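Long-range contacts in glycosyl hydrolase, family 8 (Clostridium perfringens, PDB 3REN), which probably hydrolyses alpha-glucosidic bonds as an alpha-amylase built on an (alpha/alpha)6-barrel and related in sequence to glycoside hydrolase family 8: residues L171-K180 with I192-I200; E201-Y212 with E246-I255. One frame throughout, in Å; residues are numbered along the deposited sequence. Where two conformers were deposited one is given.

Contact 1. Residues L171-K180 with I192-I200; sequences LCYLDLPTMK and IYEKSNSII. With EDO (1,2-ethanediol), chain K.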
loop_
_atom_site.group_PDB
_atom_site.type_symbol
_atom_site.label_atom_id
_atom_site.label_comp_id
_atom_site.label_asym_id
_atom_site.label_seq_id
_atom_site.Cartn_x
_atom_site.Cartn_y
_atom_site.Cartn_z
ATOM N N LEU A 171 5.697 7.964 -8.242
ATOM C CA LEU A 171 6.632 6.855 -8.283
ATOM C C LEU A 171 6.193 5.635 -7.471
ATOM O O LEU A 171 6.466 4.509 -7.896
ATOM C CB LEU A 171 8.063 7.279 -7.884
ATOM C CG LEU A 171 8.959 7.746 -9.045
ATOM C CD1 LEU A 171 8.394 9.091 -9.578
ATOM C CD2 LEU A 171 10.414 7.925 -8.613
ATOM N N CYS A 172 5.514 5.850 -6.339
ATOM C CA CYS A 172 4.996 4.716 -5.539
ATOM C C CYS A 172 3.912 3.880 -6.274
ATOM O O CYS A 172 3.644 2.751 -5.861
ATOM C CB CYS A 172 4.468 5.165 -4.165
ATOM S SG CYS A 172 3.019 6.192 -4.194
ATOM N N TYR A 173 3.291 4.448 -7.310
ATOM C CA TYR A 173 2.346 3.710 -8.189
ATOM C C TYR A 173 3.054 2.697 -9.091
ATOM O O TYR A 173 2.400 1.811 -9.651
ATOM C CB TYR A 173 1.606 4.661 -9.121
ATOM C CG TYR A 173 0.421 5.394 -8.519
ATOM C CD1 TYR A 173 0.485 5.962 -7.254
ATOM C CD2 TYR A 173 -0.752 5.556 -9.255
ATOM C CE1 TYR A 173 -0.600 6.649 -6.741
ATOM C CE2 TYR A 173 -1.828 6.237 -8.752
ATOM C CZ TYR A 173 -1.747 6.776 -7.500
ATOM O OH TYR A 173 -2.825 7.473 -6.996
ATOM N N LEU A 174 4.360 2.844 -9.275
ATOM C CA LEU A 174 5.097 1.960 -10.193
ATOM C C LEU A 174 5.455 0.650 -9.494
ATOM O O LEU A 174 6.585 0.473 -8.979
ATOM C CB LEU A 174 6.331 2.653 -10.788
ATOM C CG LEU A 174 5.963 3.920 -11.564
ATOM C CD1 LEU A 174 7.225 4.682 -11.845
ATOM C CD2 LEU A 174 5.193 3.591 -12.850
ATOM N N ASP A 175 4.455 -0.251 -9.473
ATOM C CA ASP A 175 4.497 -1.502 -8.736
ATOM C C ASP A 175 5.316 -2.517 -9.545
ATOM O O ASP A 175 4.776 -3.372 -10.232
ATOM C CB ASP A 175 3.054 -1.974 -8.594
ATOM C CG ASP A 175 2.872 -3.112 -7.617
ATOM O OD1 ASP A 175 3.836 -3.844 -7.307
ATOM O OD2 ASP A 175 1.708 -3.290 -7.166
ATOM N N LEU A 176 6.606 -2.440 -9.387
ATOM C CA LEU A 176 7.519 -3.270 -10.103
ATOM C C LEU A 176 7.237 -4.762 -9.910
ATOM O O LEU A 176 7.298 -5.460 -10.856
ATOM C CB LEU A 176 8.956 -2.986 -9.683
ATOM C CG LEU A 176 9.771 -1.964 -10.455
ATOM C CD1 LEU A 176 9.026 -1.030 -11.233
ATOM C CD2 LEU A 176 11.047 -1.445 -9.880
ATOM N N PRO A 177 6.920 -5.219 -8.708
ATOM C CA PRO A 177 6.664 -6.653 -8.529
ATOM C C PRO A 177 5.480 -7.140 -9.357
ATOM O O PRO A 177 5.557 -8.222 -9.929
ATOM C CB PRO A 177 6.366 -6.799 -7.013
ATOM C CG PRO A 177 7.082 -5.627 -6.430
ATOM C CD PRO A 177 6.886 -4.511 -7.423
ATOM N N THR A 178 4.409 -6.358 -9.417
ATOM C CA THR A 178 3.255 -6.727 -10.223
ATOM C C THR A 178 3.660 -6.750 -11.712
ATOM O O THR A 178 3.295 -7.668 -12.444
ATOM C CB THR A 178 2.100 -5.739 -9.978
ATOM O OG1 THR A 178 1.765 -5.720 -8.572
ATOM C CG2 THR A 178 0.883 -6.131 -10.788
HETATM N N MSE A 179 4.421 -5.754 -12.163
HETATM C CA MSE A 179 4.827 -5.700 -13.577
HETATM C C MSE A 179 5.727 -6.890 -13.954
HETATM O O MSE A 179 5.668 -7.393 -15.074
HETATM C CB MSE A 179 5.498 -4.365 -13.947
HETATM C CG MSE A 179 4.544 -3.183 -13.869
HETATM SE SE MSE A 179 5.613 -1.560 -13.829
HETATM C CE MSE A 179 4.256 -0.205 -13.555
ATOM N N LYS A 180 6.587 -7.292 -13.033
ATOM C CA LYS A 180 7.394 -8.487 -13.182
ATOM C C LYS A 180 6.487 -9.717 -13.287
ATOM O O LYS A 180 6.595 -10.478 -14.243
ATOM C CB LYS A 180 8.298 -8.651 -11.975
ATOM C CG LYS A 180 9.199 -9.899 -12.040
ATOM C CD LYS A 180 10.425 -9.685 -11.208
ATOM C CE LYS A 180 11.317 -10.905 -11.299
ATOM N NZ LYS A 180 12.591 -10.586 -10.645
ATOM N N ILE A 192 7.071 -2.123 -20.107
ATOM C CA ILE A 192 6.471 -1.296 -19.051
ATOM C C ILE A 192 7.348 -1.338 -17.805
ATOM O O ILE A 192 7.623 -0.284 -17.221
ATOM C CB ILE A 192 5.017 -1.745 -18.672
ATOM C CG1 ILE A 192 4.096 -1.727 -19.904
ATOM C CG2 ILE A 192 4.454 -0.828 -17.648
ATOM C CD1 ILE A 192 3.698 -0.337 -20.329
ATOM N N TYR A 193 7.761 -2.556 -17.399
ATOM C CA TYR A 193 8.701 -2.745 -16.297
ATOM C C TYR A 193 9.982 -1.933 -16.484
ATOM O O TYR A 193 10.435 -1.269 -15.536
ATOM C CB TYR A 193 9.074 -4.236 -16.087
ATOM C CG TYR A 193 9.997 -4.464 -14.887
ATOM C CD1 TYR A 193 11.374 -4.231 -14.971
ATOM C CD2 TYR A 193 9.483 -4.909 -13.662
ATOM C CE1 TYR A 193 12.194 -4.437 -13.897
ATOM C CE2 TYR A 193 10.301 -5.119 -12.577
ATOM C CZ TYR A 193 11.651 -4.887 -12.698
ATOM O OH TYR A 193 12.467 -5.118 -11.621
ATOM N N GLU A 194 10.570 -2.004 -17.680
ATOM C CA GLU A 194 11.836 -1.301 -17.992
ATOM C C GLU A 194 11.683 0.228 -17.911
ATOM O O GLU A 194 12.544 0.908 -17.349
ATOM C CB GLU A 194 12.402 -1.680 -19.368
ATOM C CG GLU A 194 12.788 -3.158 -19.550
ATOM C CD GLU A 194 13.992 -3.611 -18.692
ATOM O OE1 GLU A 194 15.045 -2.920 -18.689
ATOM O OE2 GLU A 194 13.899 -4.680 -18.034
ATOM N N LYS A 195 10.591 0.760 -18.463
ATOM C CA LYS A 195 10.329 2.197 -18.358
ATOM C C LYS A 195 10.071 2.663 -16.913
ATOM O O LYS A 195 10.676 3.643 -16.451
ATOM C CB LYS A 195 9.208 2.631 -19.295
ATOM C CG LYS A 195 8.812 4.130 -19.193
ATOM C CD LYS A 195 9.947 5.082 -19.649
ATOM C CE LYS A 195 9.446 6.521 -19.765
ATOM N NZ LYS A 195 10.554 7.528 -19.821
ATOM N N SER A 196 9.183 1.958 -16.216
ATOM C CA SER A 196 8.914 2.163 -14.787
ATOM C C SER A 196 10.190 2.166 -13.941
ATOM O O SER A 196 10.437 3.103 -13.156
ATOM C CB SER A 196 7.959 1.067 -14.282
ATOM O OG SER A 196 6.730 1.162 -14.992
ATOM N N ASN A 197 11.015 1.141 -14.124
ATOM C CA ASN A 197 12.223 1.037 -13.357
ATOM C C ASN A 197 13.184 2.212 -13.674
ATOM O O ASN A 197 13.846 2.761 -12.773
ATOM C CB ASN A 197 12.906 -0.317 -13.591
ATOM C CG ASN A 197 14.007 -0.576 -12.583
ATOM O OD1 ASN A 197 13.802 -0.435 -11.357
ATOM N ND2 ASN A 197 15.200 -0.923 -13.087
ATOM N N SER A 198 13.202 2.614 -14.944
ATOM C CA SER A 198 14.021 3.754 -15.374
ATOM C C SER A 198 13.539 5.048 -14.727
ATOM O O SER A 198 14.347 5.850 -14.300
ATOM C CB SER A 198 14.074 3.850 -16.899
ATOM O OG SER A 198 14.502 5.136 -17.310
ATOM N N ILE A 199 12.225 5.225 -14.616
ATOM C CA ILE A 199 11.643 6.364 -13.908
ATOM C C ILE A 199 12.109 6.376 -12.437
ATOM O O ILE A 199 12.558 7.411 -11.926
ATOM C CB ILE A 199 10.091 6.376 -14.021
ATOM C CG1 ILE A 199 9.660 6.583 -15.471
ATOM C CG2 ILE A 199 9.484 7.447 -13.197
ATOM C CD1 ILE A 199 8.121 6.468 -15.733
ATOM N N ILE A 200 12.024 5.224 -11.761
ATOM C CA ILE A 200 12.477 5.102 -10.379
ATOM C C ILE A 200 13.955 5.445 -10.291
ATOM O O ILE A 200 14.375 6.311 -9.505
ATOM C CB ILE A 200 12.284 3.654 -9.817
ATOM C CG1 ILE A 200 10.816 3.233 -9.843
ATOM C CG2 ILE A 200 12.864 3.544 -8.411
ATOM C CD1 ILE A 200 9.897 4.260 -9.316
HETATM C C1 EDO K . 12.466 8.314 -17.545
HETATM O O1 EDO K . 12.959 6.977 -17.640
HETATM C C2 EDO K . 13.205 9.076 -16.454
HETATM O O2 EDO K . 14.332 9.676 -17.086
HETATM O O HOH W 1 13.572 -8.009 -12.318
#
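Tyr193 has CG anti to its own backbone nitrogen (chi1 -177°), and this turns the ring to Leu176 and Met179. The ring takes Leu176 O at its edge, in plane, with CE2 3.5 Å from that oxygen. Met179 CB also lies at the edge, 4.0 Å from Tyr193 CD2. The chain of Met179, a selenomethionine, is extended beyond CG, and it carries SE to 3.2 Å from Ser196 OG. Ser196 OG in turn donates to Ile192 O at 2.8 Å. That bond comes from above the carbonyl plane, and Ile192 O also accepts from Ser196 N. Further along, Leu174 CD1 packs on Ile199 CG2 at 3.8 Å. In the conformer given, Ile200 CD1 also touches Leu171 CG, at 3.6 Å. Leu176 CD2 touches Asn197 OD1, which is held by Arg241. The two helical segments run nearly antiparallel, at 162°, as in a helical hairpin. No direct hydrogen bond joins the segments; a water bridges Lys180 NZ and Tyr193 OH, and that hydroxyl also bonds Glu246. The buried interface therefore rests mainly on apolar packing, with the serine hydroxyl satisfied inside its own helix.

Contact 2. Residues E201-Y212 with E246-I255; sequences ENGKISEEVPLY and ENEESSIKWI
The indole of Trp254 lies against the 201-212 loop, with Leu211 and Val209 on one face. Leu211 CD1 makes a CH-pi contact, 4.1 Å from the centroid of the six-membered ring. Val209 CG1 sits over the same face, offset toward the rim, near Trp254 CZ2. Pro210 CD approaches obliquely, 3.4 Å from Trp254 CD1. Tyr269 adds an edge-to-face ring contact from outside the two segments. A water joins Trp254 NE1 to Glu208 OE2.

The Tyr212 ring has Glu248 OE2 at its edge, near its plane. Ring and carboxylate planes are 67° apart. Tyr212 OH is modelled 2.4 Å from Glu248 OE2. This is shorter than a normal hydrogen bond, so its exact length is doubtful. Arg241 pairs with the same oxygen. Glu248 bends at chi2 (-57°), which turns its carboxylate to the hydroxyl. Its other oxygen, OE1, forms a weak salt bridge with Lys204 NZ at 3.4 Å.

Lys204 NZ is also held within its own segment: it donates to Pro210 O at 2.7 Å from above the carbonyl plane. A water links Lys204 NZ, Glu248 OE1 and Ser251 N. The ammonium and arginine would be expected to favour a charged Glu248. Pro210 CG packs on Ser250 O at 3.4 Å.

Glu248 is the N-cap residue of helix 249-262, and Asn247 forms an Asx turn just before it. The arrangement is a long irregular loop, with an inverse gamma turn at Pro210, packed on the first turns of a helix in the (alpha/alpha)6-barrel protein.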
loop_
_atom_site.group_PDB
_atom_site.type_symbol
_atom_site.label_atom_id
_atom_site.label_comp_id
_atom_site.label_asym_id
_atom_site.label_seq_id
_atom_site.Cartn_x
_atom_site.Cartn_y
_atom_site.Cartn_z
ATOM N N GLU A 201 14.752 4.768 -11.103
ATOM C CA GLU A 201 16.219 4.918 -11.046
ATOM C C GLU A 201 16.732 6.336 -11.305
ATOM O O GLU A 201 17.710 6.759 -10.694
ATOM C CB GLU A 201 16.919 3.894 -11.947
ATOM C CG GLU A 201 17.098 2.552 -11.263
ATOM C CD GLU A 201 17.667 1.459 -12.167
ATOM O OE1 GLU A 201 17.892 1.729 -13.357
ATOM O OE2 GLU A 201 17.877 0.307 -11.690
ATOM N N ASN A 202 16.048 7.073 -12.175
ATOM C CA ASN A 202 16.396 8.450 -12.456
ATOM C C ASN A 202 15.793 9.446 -11.461
ATOM O O ASN A 202 15.994 10.670 -11.583
ATOM C CB ASN A 202 16.009 8.833 -13.893
ATOM C CG ASN A 202 16.890 8.130 -14.945
ATOM O OD1 ASN A 202 18.103 8.205 -14.885
ATOM N ND2 ASN A 202 16.265 7.443 -15.891
ATOM N N GLY A 203 15.074 8.944 -10.467
ATOM C CA GLY A 203 14.405 9.829 -9.535
ATOM C C GLY A 203 14.955 9.858 -8.124
ATOM O O GLY A 203 14.242 10.273 -7.196
ATOM N N LYS A 204 16.210 9.460 -7.923
ATOM C CA LYS A 204 16.830 9.651 -6.599
ATOM C C LYS A 204 16.876 11.110 -6.225
ATOM O O LYS A 204 17.055 11.964 -7.092
ATOM C CB LYS A 204 18.256 9.125 -6.537
ATOM C CG LYS A 204 18.388 7.616 -6.430
ATOM C CD LYS A 204 18.038 7.096 -5.070
ATOM C CE LYS A 204 18.519 5.651 -4.937
ATOM N NZ LYS A 204 18.061 5.016 -3.656
ATOM N N ILE A 205 16.743 11.394 -4.934
ATOM C CA ILE A 205 16.680 12.768 -4.473
ATOM C C ILE A 205 18.101 13.327 -4.481
ATOM O O ILE A 205 18.350 14.313 -5.153
ATOM C CB ILE A 205 16.067 12.915 -3.060
ATOM C CG1 ILE A 205 14.581 12.548 -3.044
ATOM C CG2 ILE A 205 16.279 14.371 -2.520
ATOM C CD1 ILE A 205 13.688 13.474 -3.846
ATOM N N SER A 206 19.017 12.685 -3.742
ATOM C CA SER A 206 20.417 13.143 -3.674
ATOM C C SER A 206 21.312 12.049 -3.138
ATOM O O SER A 206 20.846 10.979 -2.724
ATOM C CB SER A 206 20.567 14.423 -2.809
ATOM O OG SER A 206 20.473 14.142 -1.406
ATOM N N GLU A 207 22.610 12.332 -3.102
ATOM C CA GLU A 207 23.575 11.341 -2.619
ATOM C C GLU A 207 23.493 11.240 -1.086
ATOM O O GLU A 207 23.576 10.160 -0.521
ATOM C CB GLU A 207 25.011 11.670 -3.117
ATOM C CG GLU A 207 25.500 13.193 -3.015
ATOM C CD GLU A 207 24.414 14.347 -3.012
ATOM O OE1 GLU A 207 23.898 14.737 -4.138
ATOM O OE2 GLU A 207 24.144 14.886 -1.876
ATOM N N GLU A 208 23.318 12.389 -0.439
ATOM C CA GLU A 208 23.137 12.479 1.004
ATOM C C GLU A 208 21.812 11.784 1.455
ATOM O O GLU A 208 21.736 11.187 2.527
ATOM C CB GLU A 208 23.151 13.981 1.405
ATOM C CG GLU A 208 22.899 14.312 2.894
ATOM C CD GLU A 208 23.934 13.651 3.825
ATOM O OE1 GLU A 208 25.104 13.483 3.377
ATOM O OE2 GLU A 208 23.567 13.255 4.972
ATOM N N VAL A 209 20.767 11.934 0.643
ATOM C CA VAL A 209 19.415 11.462 0.990
ATOM C C VAL A 209 18.949 10.594 -0.179
ATOM O O VAL A 209 18.322 11.085 -1.126
ATOM C CB VAL A 209 18.446 12.647 1.206
ATOM C CG1 VAL A 209 17.025 12.146 1.619
ATOM C CG2 VAL A 209 19.011 13.624 2.217
ATOM N N PRO A 210 19.307 9.307 -0.160
ATOM C CA PRO A 210 19.080 8.547 -1.386
ATOM C C PRO A 210 17.667 7.978 -1.440
ATOM O O PRO A 210 17.475 6.780 -1.668
ATOM C CB PRO A 210 20.128 7.438 -1.306
ATOM C CG PRO A 210 20.382 7.248 0.137
ATOM C CD PRO A 210 20.045 8.537 0.858
ATOM N N LEU A 211 16.697 8.833 -1.195
ATOM C CA LEU A 211 15.292 8.468 -1.284
ATOM C C LEU A 211 14.782 8.863 -2.680
ATOM O O LEU A 211 15.586 9.088 -3.590
ATOM C CB LEU A 211 14.516 9.141 -0.147
ATOM C CG LEU A 211 15.010 8.730 1.245
ATOM C CD1 LEU A 211 14.238 9.508 2.312
ATOM C CD2 LEU A 211 14.965 7.215 1.525
ATOM N N TYR A 212 13.466 8.974 -2.858
ATOM C CA TYR A 212 12.928 9.144 -4.180
ATOM C C TYR A 212 12.045 10.347 -4.326
ATOM O O TYR A 212 11.351 10.741 -3.379
ATOM C CB TYR A 212 12.151 7.900 -4.615
ATOM C CG TYR A 212 13.064 6.770 -4.892
ATOM C CD1 TYR A 212 13.778 6.721 -6.076
ATOM C CD2 TYR A 212 13.295 5.782 -3.924
ATOM C CE1 TYR A 212 14.663 5.683 -6.337
ATOM C CE2 TYR A 212 14.143 4.716 -4.197
ATOM C CZ TYR A 212 14.813 4.674 -5.420
ATOM O OH TYR A 212 15.683 3.643 -5.721
ATOM N N GLU A 246 15.427 -5.657 -7.388
ATOM C CA GLU A 246 16.338 -4.522 -7.665
ATOM C C GLU A 246 17.132 -4.117 -6.417
ATOM O O GLU A 246 16.826 -4.570 -5.299
ATOM C CB GLU A 246 15.556 -3.321 -8.196
ATOM C CG GLU A 246 14.667 -3.596 -9.393
ATOM C CD GLU A 246 15.448 -3.845 -10.692
ATOM O OE1 GLU A 246 16.625 -3.399 -10.808
ATOM O OE2 GLU A 246 14.873 -4.500 -11.604
ATOM N N ASN A 247 18.099 -3.219 -6.597
ATOM C CA ASN A 247 19.044 -2.849 -5.538
ATOM C C ASN A 247 18.643 -1.581 -4.794
ATOM O O ASN A 247 18.495 -0.549 -5.412
ATOM C CB ASN A 247 20.440 -2.644 -6.160
ATOM C CG ASN A 247 21.527 -2.337 -5.107
ATOM O OD1 ASN A 247 21.418 -1.381 -4.329
ATOM N ND2 ASN A 247 22.569 -3.163 -5.084
ATOM N N GLU A 248 18.482 -1.677 -3.482
ATOM C CA GLU A 248 18.211 -0.531 -2.596
ATOM C C GLU A 248 19.171 -0.492 -1.386
ATOM O O GLU A 248 18.784 -0.056 -0.317
ATOM C CB GLU A 248 16.761 -0.557 -2.080
ATOM C CG GLU A 248 15.698 -0.230 -3.162
ATOM C CD GLU A 248 15.911 1.141 -3.843
ATOM O OE1 GLU A 248 16.440 2.040 -3.190
ATOM O OE2 GLU A 248 15.564 1.328 -5.031
ATOM N N GLU A 249 20.419 -0.872 -1.585
ATOM C CA GLU A 249 21.376 -0.893 -0.505
ATOM C C GLU A 249 21.607 0.478 0.174
ATOM O O GLU A 249 21.539 0.566 1.350
ATOM C CB GLU A 249 22.713 -1.488 -0.990
ATOM C CG GLU A 249 22.638 -2.923 -1.471
ATOM C CD GLU A 249 23.990 -3.570 -1.773
ATOM O OE1 GLU A 249 24.709 -3.165 -2.680
ATOM N N SER A 250 21.729 1.534 -0.602
ATOM C CA SER A 250 22.013 2.854 -0.023
ATOM C C SER A 250 20.808 3.508 0.641
ATOM O O SER A 250 20.952 4.260 1.598
ATOM C CB SER A 250 22.661 3.812 -1.042
ATOM O OG SER A 250 21.736 4.240 -2.027
ATOM N N SER A 251 19.615 3.219 0.138
ATOM C CA SER A 251 18.424 3.801 0.730
ATOM C C SER A 251 18.115 3.139 2.062
ATOM O O SER A 251 17.773 3.803 3.046
ATOM C CB SER A 251 17.243 3.642 -0.212
ATOM O OG SER A 251 16.109 4.196 0.409
ATOM N N ILE A 252 18.237 1.818 2.089
ATOM C CA ILE A 252 17.989 1.047 3.290
ATOM C C ILE A 252 19.012 1.403 4.375
ATOM O O ILE A 252 18.660 1.519 5.540
ATOM C CB ILE A 252 17.975 -0.468 2.991
ATOM C CG1 ILE A 252 16.755 -0.811 2.132
ATOM C CG2 ILE A 252 17.940 -1.277 4.279
ATOM C CD1 ILE A 252 16.720 -2.272 1.670
ATOM N N LYS A 253 20.273 1.553 3.993
ATOM C CA LYS A 253 21.295 2.031 4.938
ATOM C C LYS A 253 20.856 3.394 5.534
ATOM O O LYS A 253 20.922 3.623 6.743
ATOM C CB LYS A 253 22.638 2.134 4.199
ATOM C CG LYS A 253 23.872 2.302 5.087
ATOM C CD LYS A 253 25.079 2.717 4.218
ATOM C CE LYS A 253 26.171 3.456 5.040
ATOM N NZ LYS A 253 27.110 2.509 5.727
ATOM N N TRP A 254 20.380 4.289 4.674
ATOM C CA TRP A 254 19.946 5.624 5.121
ATOM C C TRP A 254 18.836 5.517 6.147
ATOM O O TRP A 254 18.896 6.118 7.222
ATOM C CB TRP A 254 19.497 6.481 3.934
ATOM C CG TRP A 254 19.247 7.922 4.328
ATOM C CD1 TRP A 254 20.147 8.943 4.272
ATOM C CD2 TRP A 254 18.020 8.490 4.832
ATOM N NE1 TRP A 254 19.572 10.097 4.706
ATOM C CE2 TRP A 254 18.271 9.864 5.059
ATOM C CE3 TRP A 254 16.740 7.972 5.116
ATOM C CZ2 TRP A 254 17.301 10.742 5.563
ATOM C CZ3 TRP A 254 15.752 8.863 5.655
ATOM C CH2 TRP A 254 16.055 10.231 5.856
ATOM N N ILE A 255 17.818 4.734 5.824
ATOM C CA ILE A 255 16.727 4.481 6.768
ATOM C C ILE A 255 17.193 3.896 8.081
ATOM O O ILE A 255 16.777 4.396 9.148
ATOM C CB ILE A 255 15.598 3.598 6.140
ATOM C CG1 ILE A 255 14.956 4.346 4.973
ATOM C CG2 ILE A 255 14.540 3.276 7.163
ATOM C CD1 ILE A 255 14.111 3.417 4.088
HETATM O O HOH W 2 19.446 2.814 -2.924
HETATM O O HOH W 3 20.991 12.311 6.064
#

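Contact 1 closes before contact 2 opens, so the two come in series along the chain. Their centres are about 16 Å apart. Helix 188-201 supplies one side of contact 1 and runs directly into the loop that starts contact 2. The two also touch, where Tyr193 meets Glu246 and where Ile200 O packs against Tyr212 CE1. Arg241, on helix 231-243, is the residue they share. The polar cluster around it gathers helix 188-201, the loop after it and the start of helix 249-262. Helix 176-185 joins this group by packing on helix 188-201. Together the contacts connect these helices of the (alpha/alpha)6-barrel protein.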